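PDB 3PU5: extracellular solute-binding protein from Bordetella parapertussis, which probably binds a small solute, perhaps a polyamine, outside the cytoplasmic membrane for delivery to a transporter, as in related periplasmic binding proteins. Local coordinates for residues S169-I174 and Q301-A306. Residues are numbered along the deposited sequence; the frame is centred on the assembly and turned at random.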
loop_
_atom_site.group_PDB
_atom_site.type_symbol
_atom_site.label_atom_id
_atom_site.label_comp_id
_atom_site.label_asym_id
_atom_site.label_seq_id
_atom_site.Cartn_x
_atom_site.Cartn_y
_atom_site.Cartn_z
ATOM N N SER A 169 -17.512 -11.187 11.207
ATOM C CA SER A 169 -17.584 -12.283 10.249
ATOM C C SER A 169 -16.610 -12.143 9.081
ATOM O O SER A 169 -16.579 -13.000 8.199
ATOM C CB SER A 169 -19.004 -12.407 9.701
ATOM O OG SER A 169 -19.384 -11.223 9.023
ATOM N N GLY A 170 -15.828 -11.065 9.065
ATOM C CA GLY A 170 -14.829 -10.877 8.027
ATOM C C GLY A 170 -14.631 -9.433 7.620
ATOM O O GLY A 170 -15.194 -8.533 8.234
ATOM N N TYR A 171 -13.841 -9.217 6.568
ATOM C CA TYR A 171 -13.506 -7.873 6.103
ATOM C C TYR A 171 -14.726 -7.009 5.795
ATOM O O TYR A 171 -14.661 -5.790 5.897
ATOM C CB TYR A 171 -12.616 -7.929 4.855
ATOM C CG TYR A 171 -11.213 -8.439 5.098
ATOM C CD1 TYR A 171 -10.532 -8.127 6.267
ATOM C CD2 TYR A 171 -10.558 -9.200 4.139
ATOM C CE1 TYR A 171 -9.251 -8.580 6.494
ATOM C CE2 TYR A 171 -9.272 -9.663 4.355
ATOM C CZ TYR A 171 -8.625 -9.344 5.539
ATOM O OH TYR A 171 -7.352 -9.796 5.758
ATOM N N GLY A 172 -15.831 -7.633 5.401
ATOM C CA GLY A 172 -17.013 -6.876 5.023
ATOM C C GLY A 172 -18.004 -6.599 6.142
ATOM O O GLY A 172 -19.085 -6.049 5.903
ATOM N N ASP A 173 -17.643 -6.973 7.368
ATOM C CA ASP A 173 -18.529 -6.763 8.514
ATOM C C ASP A 173 -18.314 -5.366 9.067
ATOM O O ASP A 173 -17.557 -5.171 10.020
ATOM C CB ASP A 173 -18.258 -7.813 9.595
ATOM C CG ASP A 173 -19.355 -7.874 10.655
ATOM O OD1 ASP A 173 -20.174 -6.937 10.742
ATOM O OD2 ASP A 173 -19.385 -8.870 11.412
ATOM N N ILE A 174 -18.990 -4.389 8.470
ATOM C CA ILE A 174 -18.750 -3.003 8.822
ATOM C C ILE A 174 -19.344 -2.642 10.186
ATOM O O ILE A 174 -18.830 -1.761 10.869
ATOM C CB ILE A 174 -19.258 -2.037 7.737
ATOM C CG1 ILE A 174 -20.758 -2.196 7.522
ATOM C CG2 ILE A 174 -18.509 -2.261 6.431
ATOM C CD1 ILE A 174 -21.338 -1.157 6.575
ATOM N N GLN A 301 -1.641 -8.876 5.057
ATOM C CA GLN A 301 -3.024 -9.065 4.640
ATOM C C GLN A 301 -3.455 -7.958 3.692
ATOM O O GLN A 301 -3.230 -6.772 3.961
ATOM C CB GLN A 301 -3.954 -9.073 5.860
ATOM C CG GLN A 301 -3.625 -10.152 6.873
ATOM C CD GLN A 301 -3.874 -11.548 6.341
ATOM O OE1 GLN A 301 -4.995 -11.888 5.966
ATOM N NE2 GLN A 301 -2.825 -12.369 6.305
ATOM N N LEU A 302 -4.083 -8.348 2.589
ATOM C CA LEU A 302 -4.606 -7.393 1.629
ATOM C C LEU A 302 -6.115 -7.531 1.565
ATOM O O LEU A 302 -6.639 -8.641 1.470
ATOM C CB LEU A 302 -4.020 -7.640 0.238
ATOM C CG LEU A 302 -2.541 -7.305 0.051
ATOM C CD1 LEU A 302 -1.667 -8.401 0.637
ATOM C CD2 LEU A 302 -2.251 -7.133 -1.421
ATOM N N VAL A 303 -6.810 -6.403 1.615
ATOM C CA VAL A 303 -8.261 -6.408 1.553
ATOM C C VAL A 303 -8.735 -6.227 0.110
ATOM O O VAL A 303 -8.188 -5.418 -0.635
ATOM C CB VAL A 303 -8.854 -5.312 2.443
ATOM C CG1 VAL A 303 -10.378 -5.414 2.463
ATOM C CG2 VAL A 303 -8.279 -5.417 3.862
ATOM N N ASP A 304 -9.745 -7.002 -0.268
ATOM C CA ASP A 304 -10.321 -6.978 -1.613
ATOM C C ASP A 304 -10.691 -5.566 -2.064
ATOM O O ASP A 304 -11.537 -4.914 -1.449
ATOM C CB ASP A 304 -11.561 -7.889 -1.636
ATOM C CG ASP A 304 -12.293 -7.873 -2.974
ATOM O OD1 ASP A 304 -11.830 -7.209 -3.926
ATOM O OD2 ASP A 304 -13.344 -8.545 -3.073
ATOM N N THR A 305 -10.062 -5.094 -3.137
ATOM C CA THR A 305 -10.339 -3.751 -3.646
ATOM C C THR A 305 -11.828 -3.535 -3.924
ATOM O O THR A 305 -12.398 -2.528 -3.507
ATOM C CB THR A 305 -9.532 -3.431 -4.924
ATOM O OG1 THR A 305 -8.135 -3.639 -4.677
ATOM C CG2 THR A 305 -9.754 -1.986 -5.355
ATOM N N ALA A 306 -12.448 -4.479 -4.626
ATOM C CA ALA A 306 -13.866 -4.382 -4.971
ATOM C C ALA A 306 -14.733 -4.281 -3.725
ATOM O O ALA A 306 -15.707 -3.531 -3.697
ATOM C CB ALA A 306 -14.299 -5.585 -5.824
#
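Tyr171 lies across Val303 and reaches Gln301 with its hydroxyl, a compact example of how one aromatic side chain on a beta turn can join a surface loop to a distant part of the chain by packing. In this protein of the periplasmic binding protein superfamily, the type I turn from Gly170 to Asp173 links helix 156-167 to helix 174-184, and the extended residues 301-304 lead into helix 305-322. Val303 supplies a CH-pi contact: its CG2 stands 4.1 Å from the centroid of the Tyr171 ring, only 4° off the normal, and thus almost over the centre of one face. The other methyl, CG1, set anti to the backbone N, lies 4.1 Å from Tyr171 CG, toward the root of the ring. At the far end Gln301 approaches the ring edge, with OE1 3.2 Å from Tyr171 OH and the amide plane turned 43° from the ring. A bend at chi2 carries this OE1 back to the tyrosine hydroxyl, while NE2 gives a hydrogen bond to Ser299 O. Lys165 NZ makes a weak hydrogen bond to the same tyrosine hydroxyl. The turn itself is braced by Asp173, whose OD1 caps Ala176 N at the start of helix 174-184. Its OD2 accepts from Ser169 N at 3.0 Å through the anti lone pair, with an N-H...O angle of 160°.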